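Local coordinates for protein probable CoA-transferase alpha subunit (Rhodococcus jostii, PDB 6COJ) that binds a bicyclic acyl-coenzyme A thioester and is probably the alpha subunit of a CoA-transferase family enzyme acting on such thioesters, at residues Leu181-Leu186 with Ser216-Val221; Ile21-Ala26 with Gly244-Pro249. The protein carries 1 engineered substitution. All coordinates share one frame; numbering follows the deposited sequence.

Contact 1. Residues Leu181-Leu186 with Ser216-Val221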
loop_
_atom_site.group_PDB
_atom_site.type_symbol
_atom_site.label_atom_id
_atom_site.label_comp_id
_atom_site.label_asym_id
_atom_site.label_seq_id
_atom_site.Cartn_x
_atom_site.Cartn_y
_atom_site.Cartn_z
ATOM N N LEU A 181 -19.186 -3.595 4.689
ATOM C CA LEU A 181 -20.073 -2.434 4.751
ATOM C C LEU A 181 -19.190 -1.212 4.957
ATOM O O LEU A 181 -18.445 -1.144 5.940
ATOM C CB LEU A 181 -21.056 -2.560 5.922
ATOM C CG LEU A 181 -21.859 -3.856 6.018
ATOM C CD1 LEU A 181 -22.656 -3.871 7.317
ATOM C CD2 LEU A 181 -22.773 -4.008 4.821
ATOM N N VAL A 182 -19.241 -0.260 4.020
ATOM C CA VAL A 182 -18.433 0.952 4.106
ATOM C C VAL A 182 -19.301 2.141 3.717
ATOM O O VAL A 182 -20.286 2.002 2.992
ATOM C CB VAL A 182 -17.159 0.892 3.219
ATOM C CG1 VAL A 182 -16.268 -0.303 3.610
ATOM C CG2 VAL A 182 -17.528 0.822 1.737
ATOM N N HIS A 183 -18.917 3.324 4.205
ATOM C CA HIS A 183 -19.606 4.575 3.896
ATOM C C HIS A 183 -18.604 5.579 3.349
ATOM O O HIS A 183 -17.558 5.813 3.963
ATOM C CB HIS A 183 -20.251 5.180 5.146
ATOM C CG HIS A 183 -21.067 6.396 4.859
ATOM N ND1 HIS A 183 -22.350 6.319 4.358
ATOM C CD2 HIS A 183 -20.787 7.716 4.982
ATOM C CE1 HIS A 183 -22.832 7.541 4.200
ATOM N NE2 HIS A 183 -21.906 8.408 4.576
ATOM N N LEU A 184 -18.938 6.188 2.216
ATOM C CA LEU A 184 -18.067 7.155 1.565
ATOM C C LEU A 184 -18.842 8.427 1.231
ATOM O O LEU A 184 -20.066 8.505 1.373
ATOM C CB LEU A 184 -17.388 6.555 0.322
ATOM C CG LEU A 184 -16.252 5.601 0.702
ATOM C CD1 LEU A 184 -15.829 4.748 -0.482
ATOM C CD2 LEU A 184 -15.044 6.382 1.242
ATOM N N ASN A 185 -18.117 9.449 0.785
ATOM C CA ASN A 185 -18.758 10.745 0.626
ATOM C C ASN A 185 -19.511 10.895 -0.686
ATOM O O ASN A 185 -20.497 11.635 -0.746
ATOM C CB ASN A 185 -17.745 11.878 0.810
ATOM C CG ASN A 185 -17.125 11.860 2.192
ATOM O OD1 ASN A 185 -17.635 12.500 3.134
ATOM N ND2 ASN A 185 -16.045 11.125 2.336
ATOM N N LEU A 186 -19.058 10.243 -1.746
ATOM C CA LEU A 186 -19.615 10.474 -3.066
ATOM C C LEU A 186 -19.406 9.215 -3.881
ATOM O O LEU A 186 -18.373 8.554 -3.748
ATOM C CB LEU A 186 -18.869 11.634 -3.739
ATOM C CG LEU A 186 -19.563 12.369 -4.873
ATOM C CD1 LEU A 186 -20.870 12.987 -4.387
ATOM C CD2 LEU A 186 -18.626 13.441 -5.370
ATOM N N SER A 216 -22.473 2.672 1.234
ATOM C CA SER A 216 -23.405 3.781 1.327
ATOM C C SER A 216 -22.633 5.071 1.071
ATOM O O SER A 216 -21.450 5.174 1.402
ATOM C CB SER A 216 -24.134 3.785 2.680
ATOM O OG SER A 216 -23.229 3.822 3.773
ATOM N N VAL A 217 -23.288 6.039 0.430
ATOM C CA VAL A 217 -22.642 7.304 0.092
ATOM C C VAL A 217 -23.566 8.449 0.470
ATOM O O VAL A 217 -24.792 8.308 0.464
ATOM C CB VAL A 217 -22.245 7.421 -1.404
ATOM C CG1 VAL A 217 -21.197 6.395 -1.760
ATOM C CG2 VAL A 217 -23.473 7.264 -2.287
ATOM N N GLU A 218 -22.970 9.607 0.785
ATOM C CA GLU A 218 -23.781 10.788 1.075
ATOM C C GLU A 218 -24.660 11.177 -0.107
ATOM O O GLU A 218 -25.787 11.654 0.076
ATOM C CB GLU A 218 -22.910 11.984 1.464
ATOM C CG GLU A 218 -22.125 11.854 2.752
ATOM C CD GLU A 218 -23.043 11.832 3.963
ATOM O OE1 GLU A 218 -22.826 10.961 4.827
ATOM O OE2 GLU A 218 -23.994 12.639 4.016
ATOM N N ARG A 219 -24.151 11.015 -1.322
ATOM C CA ARG A 219 -24.867 11.413 -2.520
ATOM C C ARG A 219 -24.381 10.549 -3.675
ATOM O O ARG A 219 -23.179 10.290 -3.809
ATOM C CB ARG A 219 -24.601 12.890 -2.844
ATOM C CG ARG A 219 -25.371 13.415 -4.050
ATOM C CD ARG A 219 -25.021 14.867 -4.343
ATOM N NE ARG A 219 -25.261 15.726 -3.192
ATOM C CZ ARG A 219 -26.388 16.404 -2.990
ATOM N NH1 ARG A 219 -27.388 16.314 -3.862
ATOM N NH2 ARG A 219 -26.520 17.170 -1.907
ATOM N N VAL A 220 -25.322 10.113 -4.506
ATOM C CA VAL A 220 -25.023 9.421 -5.749
ATOM C C VAL A 220 -25.060 10.451 -6.864
ATOM O O VAL A 220 -26.022 11.226 -6.974
ATOM C CB VAL A 220 -26.025 8.284 -6.013
ATOM C CG1 VAL A 220 -25.788 7.685 -7.395
ATOM C CG2 VAL A 220 -25.885 7.211 -4.967
ATOM N N VAL A 221 -24.004 10.474 -7.680
ATOM C CA VAL A 221 -23.868 11.401 -8.794
ATOM C C VAL A 221 -23.466 10.603 -10.029
ATOM O O VAL A 221 -23.102 9.434 -9.945
ATOM C CB VAL A 221 -22.824 12.496 -8.495
ATOM C CG1 VAL A 221 -23.234 13.308 -7.269
ATOM C CG2 VAL A 221 -21.455 11.864 -8.285
#
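His183 holds CG anti to its backbone N (chi1 -175°), and Ser216 places OG between its N and carbonyl carbon (chi1 57°). Glu218 bends at chi2, which turns its carboxylate back to the imidazole. The frame is a parallel beta pairing, strand 177-184 beside strand 213-217, in the central seven-stranded sheet of this CoA-transferase domain. Ser216 N donates to Val182 O at 2.9 Å, and Leu184 N donates to Ser216 O at 2.8 Å, nearly along the C=O axis. His183 and Ser216 lie on one face of the sheet, Leu184 and Val217 on the other.

Both imidazole nitrogens are bonded at the ring edge. ND1 of His183 is 2.7 Å from Ser216 OG, and either could be the donor. NE2 of His183 donates to Glu218 OE1 at 2.7 Å, although ring and carboxylate planes stand 77° apart. Tyr261 OH also bonds OE1, and Asn250 N bonds OE2. The carboxylate is therefore well fixed and may favour a protonated, positively charged imidazole.

Past the bridges, Glu218 N donates to Leu184 O at 3.2 Å. Asn185 and Leu186 then form a classic beta bulge opposite Ala194. The Leu186 side chain crosses Val221 at about a right angle, with Leu186 CD1 3.7 Å from Val221 CG1.

Contact 2. Residues Ile21-Ala26 with Gly244-Pro249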
loop_
_atom_site.group_PDB
_atom_site.type_symbol
_atom_site.label_atom_id
_atom_site.label_comp_id
_atom_site.label_asym_id
_atom_site.label_seq_id
_atom_site.Cartn_x
_atom_site.Cartn_y
_atom_site.Cartn_z
ATOM N N ILE A 21 -29.398 0.311 -4.508
ATOM C CA ILE A 21 -30.300 -0.476 -3.670
ATOM C C ILE A 21 -30.564 0.293 -2.379
ATOM O O ILE A 21 -29.846 1.233 -2.031
ATOM C CB ILE A 21 -29.719 -1.865 -3.330
ATOM C CG1 ILE A 21 -28.375 -1.707 -2.615
ATOM C CG2 ILE A 21 -29.634 -2.743 -4.570
ATOM C CD1 ILE A 21 -27.693 -3.023 -2.321
ATOM N N SER A 22 -31.607 -0.118 -1.655
ATOM C CA SER A 22 -31.943 0.516 -0.388
ATOM C C SER A 22 -31.119 -0.087 0.751
ATOM O O SER A 22 -30.468 -1.125 0.605
ATOM C CB SER A 22 -33.425 0.335 -0.080
ATOM O OG SER A 22 -33.678 -1.022 0.237
ATOM N N LEU A 23 -31.155 0.589 1.904
ATOM C CA LEU A 23 -30.509 0.068 3.106
ATOM C C LEU A 23 -31.021 -1.324 3.446
ATOM O O LEU A 23 -30.233 -2.239 3.715
ATOM C CB LEU A 23 -30.768 1.011 4.284
ATOM C CG LEU A 23 -30.023 2.343 4.212
ATOM C CD1 LEU A 23 -30.668 3.340 5.155
ATOM C CD2 LEU A 23 -28.562 2.147 4.569
ATOM N N ASP A 24 -32.348 -1.495 3.460
ATOM C CA ASP A 24 -32.923 -2.793 3.797
ATOM C C ASP A 24 -32.609 -3.840 2.730
ATOM O O ASP A 24 -32.405 -5.017 3.057
ATOM C CB ASP A 24 -34.431 -2.657 4.024
ATOM C CG ASP A 24 -34.772 -1.910 5.311
ATOM O OD1 ASP A 24 -33.920 -1.815 6.215
ATOM O OD2 ASP A 24 -35.916 -1.426 5.430
ATOM N N ASP A 25 -32.590 -3.439 1.451
ATOM C CA ASP A 25 -32.175 -4.343 0.376
ATOM C C ASP A 25 -30.771 -4.875 0.626
ATOM O O ASP A 25 -30.504 -6.073 0.476
ATOM C CB ASP A 25 -32.142 -3.601 -0.968
ATOM C CG ASP A 25 -33.512 -3.353 -1.568
ATOM O OD1 ASP A 25 -34.481 -4.049 -1.207
ATOM O OD2 ASP A 25 -33.601 -2.462 -2.443
ATOM N N ALA A 26 -29.843 -3.979 0.967
ATOM C CA ALA A 26 -28.457 -4.389 1.161
ATOM C C ALA A 26 -28.337 -5.383 2.308
ATOM O O ALA A 26 -27.678 -6.423 2.180
ATOM C CB ALA A 26 -27.573 -3.161 1.395
ATOM N N GLY A 244 -23.242 -3.302 -4.270
ATOM C CA GLY A 244 -24.427 -2.479 -4.116
ATOM C C GLY A 244 -24.058 -1.107 -3.604
ATOM O O GLY A 244 -23.126 -0.947 -2.808
ATOM N N VAL A 245 -24.811 -0.113 -4.073
ATOM C CA VAL A 245 -24.612 1.293 -3.733
ATOM C C VAL A 245 -25.885 1.812 -3.078
ATOM O O VAL A 245 -26.967 1.714 -3.665
ATOM C CB VAL A 245 -24.297 2.127 -4.990
ATOM C CG1 VAL A 245 -24.213 3.619 -4.643
ATOM C CG2 VAL A 245 -23.020 1.646 -5.646
ATOM N N VAL A 246 -25.755 2.382 -1.881
ATOM C CA VAL A 246 -26.890 2.930 -1.142
ATOM C C VAL A 246 -26.688 4.432 -0.995
ATOM O O VAL A 246 -25.643 4.877 -0.509
ATOM C CB VAL A 246 -27.031 2.277 0.244
ATOM C CG1 VAL A 246 -28.239 2.860 0.982
ATOM C CG2 VAL A 246 -27.145 0.756 0.123
ATOM N N GLU A 247 -27.680 5.214 -1.401
ATOM C CA GLU A 247 -27.635 6.649 -1.147
ATOM C C GLU A 247 -28.175 6.904 0.254
ATOM O O GLU A 247 -29.359 6.674 0.516
ATOM C CB GLU A 247 -28.434 7.421 -2.194
ATOM C CG GLU A 247 -28.245 8.916 -2.086
ATOM C CD GLU A 247 -28.668 9.642 -3.343
ATOM O OE1 GLU A 247 -29.592 9.152 -4.027
ATOM O OE2 GLU A 247 -28.065 10.692 -3.654
ATOM N N ALA A 248 -27.316 7.374 1.156
ATOM C CA ALA A 248 -27.673 7.569 2.562
ATOM C C ALA A 248 -27.085 8.877 3.060
ATOM O O ALA A 248 -26.025 8.904 3.701
ATOM C CB ALA A 248 -27.220 6.386 3.420
ATOM N N PRO A 249 -27.756 9.997 2.788
ATOM C CA PRO A 249 -27.319 11.285 3.344
ATOM C C PRO A 249 -27.307 11.245 4.865
ATOM O O PRO A 249 -28.230 10.726 5.496
ATOM C CB PRO A 249 -28.364 12.282 2.826
ATOM C CG PRO A 249 -29.120 11.559 1.756
ATOM C CD PRO A 249 -29.007 10.099 2.023
HETATM O O HOH W 1 -30.089 3.990 -2.416
#
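Val246 is the apolar centre, and its two methyls divide the work. CG1 is anti to the backbone N and meets the branched end of Leu23, with Leu23 CD2 to Val246 CG1 at 3.7 Å. CG2 turns to the other partners. Ile21 CG1 lies 3.9 Å from Val246 CG2, and the methyl of Ala26 touches the same atom. Leu23 and Ile21 each cross the valine at about a right angle. Ile21 keeps CG1 in the crowded position between its N and carbonyl carbon (chi1 58°). The rest of the chain extends from there, so CD1 rests 3.8 Å from Gly244 CA, where the glycine has no side chain. Phe214 of strand 213-217 and Leu50 of helix 48-56 continue this apolar layer.

The backbone is joined at the next shell. Ile21 N donates to Val245 O at 2.9 Å, from above the carbonyl plane (25° out of it). One water makes the second link: it donates to Ile21 O at 2.8 Å and accepts from Glu247 N at 2.9 Å.

The polar edge is the start of helix 23-28. Ser22 is the N-cap, and with Asp25 it forms a capping box. Asp25 N donates to Ser22 OG at 2.9 Å, while Ser22 N donates to Asp25 OD2 at 3.2 Å. Asp24 is held by a salt bridge to Arg56. The carboxylates of Asp24 and Asp25 lie at the helix N terminus, where the helix dipole would probably favour their charged form. The contact thus seats a helix start on strand 244-247: apolar groups fill the interface, and one direct bond and one water satisfy the main chain of Ile21.

In the fold
The chain enters through residues 21-26, which lead into helix 23-28. It then builds most of the CoA-transferase domain before returning at 244-249, so contact 2 closes a loop of 217 residues. Contact 1 lies within that loop and closes a shorter one: 29 residues, including helix 203-208, separate 181-186 from 216-221. The two contacts are nested and do not cross. They meet through strand 213-217, which has strand 177-184 on one side and 244-247, outermost in this chain, on the other. Val217 joins them, with probable hydrogen bonds to Val246 O and Ala248 N. Together they tie the N-terminal helix to one edge of the parallel sheet.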